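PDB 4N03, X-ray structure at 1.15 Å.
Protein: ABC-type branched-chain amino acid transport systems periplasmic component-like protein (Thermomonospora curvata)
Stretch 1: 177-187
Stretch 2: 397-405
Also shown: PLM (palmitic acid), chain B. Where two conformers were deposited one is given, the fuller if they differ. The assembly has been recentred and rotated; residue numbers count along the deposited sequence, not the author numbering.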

# COMPACT_ATOMS: atom_id res chain seq x y z
N GLU A 177 -13.60 -9.26 0.63
CA GLU A 177 -13.77 -10.12 -0.51
C GLU A 177 -13.04 -9.55 -1.73
O GLU A 177 -13.00 -8.32 -1.97
CB GLU A 177 -15.28 -10.33 -0.78
CG GLU A 177 -16.06 -9.07 -1.13
CD GLU A 177 -17.47 -9.23 -1.64
OE1 GLU A 177 -18.10 -10.26 -1.44
OE2 GLU A 177 -17.96 -8.27 -2.26
N GLY A 178 -12.46 -10.44 -2.53
CA GLY A 178 -11.82 -10.06 -3.77
C GLY A 178 -10.31 -9.85 -3.63
O GLY A 178 -9.66 -10.43 -2.78
N ASP A 179 -9.77 -9.01 -4.51
CA ASP A 179 -8.33 -8.91 -4.74
C ASP A 179 -7.48 -8.67 -3.54
O ASP A 179 -6.34 -9.15 -3.46
CB ASP A 179 -8.04 -7.63 -5.64
CG ASP A 179 -8.19 -7.88 -7.09
OD1 ASP A 179 -8.58 -9.01 -7.51
OD2 ASP A 179 -7.96 -6.98 -7.86
N TYR A 180 -7.93 -7.81 -2.62
CA TYR A 180 -7.11 -7.46 -1.44
C TYR A 180 -7.22 -8.59 -0.41
O TYR A 180 -6.24 -9.29 -0.16
CB TYR A 180 -7.55 -6.09 -0.88
CG TYR A 180 -7.17 -5.78 0.54
CD1 TYR A 180 -6.04 -6.28 1.16
CD2 TYR A 180 -7.94 -4.90 1.28
CE1 TYR A 180 -5.71 -5.95 2.47
CE2 TYR A 180 -7.60 -4.52 2.56
CZ TYR A 180 -6.50 -5.04 3.16
OH TYR A 180 -6.14 -4.69 4.45
N GLY A 181 -8.38 -8.77 0.19
CA GLY A 181 -8.49 -9.76 1.24
C GLY A 181 -8.21 -11.16 0.77
O GLY A 181 -7.65 -11.95 1.49
N GLY A 182 -8.62 -11.46 -0.47
CA GLY A 182 -8.40 -12.78 -1.05
C GLY A 182 -6.95 -13.07 -1.28
O GLY A 182 -6.51 -14.21 -1.13
N SER A 183 -6.15 -12.07 -1.65
CA SER A 183 -4.72 -12.26 -1.80
C SER A 183 -4.08 -12.52 -0.45
O SER A 183 -3.25 -13.40 -0.28
CB SER A 183 -4.11 -11.09 -2.53
OG SER A 183 -2.71 -11.17 -2.63
N ALA A 184 -4.43 -11.70 0.56
CA ALA A 184 -3.93 -11.95 1.89
C ALA A 184 -4.25 -13.39 2.32
O ALA A 184 -3.42 -14.07 2.88
CB ALA A 184 -4.49 -10.91 2.83
N LEU A 185 -5.52 -13.73 2.16
CA LEU A 185 -6.02 -15.05 2.55
C LEU A 185 -5.26 -16.22 1.88
O LEU A 185 -4.97 -17.21 2.52
CB LEU A 185 -7.50 -15.16 2.24
CG LEU A 185 -8.19 -16.46 2.60
CD1 LEU A 185 -8.24 -16.69 4.08
CD2 LEU A 185 -9.58 -16.46 2.03
N ARG A 186 -4.90 -16.01 0.64
CA ARG A 186 -4.08 -17.00 -0.05
C ARG A 186 -2.80 -17.27 0.71
O ARG A 186 -2.33 -18.40 0.86
CB ARG A 186 -3.82 -16.57 -1.49
CG ARG A 186 -3.06 -17.61 -2.29
CD ARG A 186 -2.71 -17.09 -3.64
NE ARG A 186 -1.98 -18.08 -4.42
CZ ARG A 186 -2.40 -18.63 -5.52
NH1 ARG A 186 -3.54 -18.29 -6.09
NH2 ARG A 186 -1.59 -19.45 -6.11
N GLY A 187 -2.15 -16.21 1.17
CA GLY A 187 -0.94 -16.34 1.98
C GLY A 187 -1.18 -17.04 3.30
O GLY A 187 -0.45 -17.95 3.69
N ASN A 397 10.23 -19.27 -0.73
CA ASN A 397 10.01 -20.41 -1.58
C ASN A 397 8.60 -20.47 -2.14
O ASN A 397 8.33 -21.27 -3.02
CB ASN A 397 10.39 -21.72 -0.87
CG ASN A 397 11.85 -21.76 -0.47
OD1 ASN A 397 12.69 -21.11 -1.08
ND2 ASN A 397 12.15 -22.51 0.53
N TYR A 398 7.70 -19.65 -1.61
CA TYR A 398 6.32 -19.57 -2.04
C TYR A 398 6.26 -19.11 -3.48
O TYR A 398 7.00 -18.25 -3.93
CB TYR A 398 5.63 -18.52 -1.17
CG TYR A 398 4.22 -18.14 -1.59
CD1 TYR A 398 3.14 -19.03 -1.55
CD2 TYR A 398 3.95 -16.87 -2.04
CE1 TYR A 398 1.89 -18.64 -1.90
CE2 TYR A 398 2.71 -16.47 -2.37
CZ TYR A 398 1.65 -17.34 -2.31
OH TYR A 398 0.40 -16.99 -2.66
N GLN A 399 5.33 -19.73 -4.22
CA GLN A 399 5.03 -19.38 -5.60
C GLN A 399 3.99 -18.30 -5.68
O GLN A 399 2.84 -18.51 -5.31
CB GLN A 399 4.54 -20.61 -6.37
CG GLN A 399 5.45 -21.78 -6.34
CD GLN A 399 6.79 -21.42 -6.91
OE1 GLN A 399 6.90 -21.34 -8.15
NE2 GLN A 399 7.80 -21.23 -6.08
N VAL A 400 4.39 -17.11 -6.12
CA VAL A 400 3.51 -15.97 -6.10
C VAL A 400 2.73 -15.98 -7.42
O VAL A 400 3.33 -15.98 -8.49
CB VAL A 400 4.30 -14.65 -5.93
CG1 VAL A 400 3.34 -13.49 -5.91
CG2 VAL A 400 5.12 -14.69 -4.65
N PRO A 401 1.40 -15.95 -7.37
CA PRO A 401 0.64 -15.92 -8.63
C PRO A 401 0.80 -14.60 -9.34
O PRO A 401 1.04 -13.54 -8.69
CB PRO A 401 -0.81 -16.14 -8.18
CG PRO A 401 -0.82 -15.63 -6.78
CD PRO A 401 0.52 -15.99 -6.21
N VAL A 402 0.68 -14.57 -10.65
CA VAL A 402 0.93 -13.44 -11.46
C VAL A 402 -0.31 -13.01 -12.19
O VAL A 402 -0.76 -13.67 -13.11
CB VAL A 402 2.06 -13.73 -12.46
CG1 VAL A 402 2.31 -12.49 -13.31
CG2 VAL A 402 3.33 -14.12 -11.72
N GLY A 403 -0.93 -11.91 -11.74
CA GLY A 403 -2.11 -11.36 -12.38
C GLY A 403 -3.45 -11.93 -11.93
O GLY A 403 -4.48 -11.54 -12.45
N THR A 404 -3.42 -12.83 -10.95
CA THR A 404 -4.58 -13.39 -10.30
C THR A 404 -4.25 -13.52 -8.82
O THR A 404 -3.10 -13.31 -8.43
CB THR A 404 -4.88 -14.80 -10.87
OG1 THR A 404 -3.75 -15.66 -10.63
CG2 THR A 404 -5.20 -14.77 -12.35
N PHE A 405 -5.21 -13.95 -8.01
CA PHE A 405 -4.98 -14.39 -6.63
C PHE A 405 -5.72 -15.69 -6.44
O PHE A 405 -5.44 -16.34 -5.43
CB PHE A 405 -5.43 -13.34 -5.58
CG PHE A 405 -6.94 -13.23 -5.43
CD1 PHE A 405 -7.62 -13.99 -4.51
CD2 PHE A 405 -7.65 -12.37 -6.22
CE1 PHE A 405 -8.99 -13.92 -4.41
CE2 PHE A 405 -9.04 -12.31 -6.12
CZ PHE A 405 -9.70 -13.08 -5.22
OXT PHE A 405 -6.65 -16.03 -7.23
C1 PLM B . -6.58 -2.59 -1.21
O1 PLM B . -5.56 -3.16 -1.66
O2 PLM B . -7.66 -2.45 -1.83
C2 PLM B . -6.46 -1.85 0.11
C3 PLM B . -5.80 -0.44 -0.19
C4 PLM B . -5.41 0.32 1.06
C5 PLM B . -4.85 1.67 0.77
C6 PLM B . -4.32 2.51 1.95
C7 PLM B . -2.83 2.26 2.15
C8 PLM B . -2.23 2.87 3.38
C9 PLM B . -0.71 2.89 3.42
CA PLM B . -0.05 1.65 4.07
CB PLM B . 1.49 1.70 3.74
CC PLM B . 1.98 0.36 3.11
CD PLM B . 3.25 0.48 2.30
CE PLM B . 3.76 -0.79 1.62
CF PLM B . 4.61 -0.44 0.39
CG PLM B . 6.07 -0.16 0.69
O HOH W 1 0.79 -20.17 -4.71
O HOH W 2 -4.27 -17.72 -9.14

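The contact is organised around one arginine and the chain's last residue. Arg186 points from the helix toward the other stretch with chi1 to chi3 all t, and this extended chain carries its guanidinium to the C-terminal carboxylate. Arg186 NH1 donates to Phe405 O at 2.8 Å with a nearly straight N-H...O angle of 161°; the other carboxylate oxygen lies farther off, with NH1 of Arg186 4.0 Å from OXT of Phe405. Arg186 NE gives a weak hydrogen bond to Tyr398 OH, 3.2 Å away and bent to 125°. Both acceptors sit near the guanidinium plane, where the N-H bonds point, which leaves a face free for Pro401, whose CG is 3.6 Å from Arg186 NE. Water 1 extends the network, accepting from Arg186 NH2 (2.9 Å) and donating to Gln399 O (2.7 Å).

The Phe405 ring packs on the first turns of the helix. Gly178 O lies over one face, 3.6 Å from Phe405 CZ, while also accepting the backbone hydrogen bond from Gly182 N (2.7 Å). Gly182 C comes within 3.4 Å of Phe405 CD1, and an ideal CB on Gly182 would lie 2.3 Å from Phe405 CE1, a clash. The rule here is room for a ring: glycine lets the aromatic settle directly against the helix backbone.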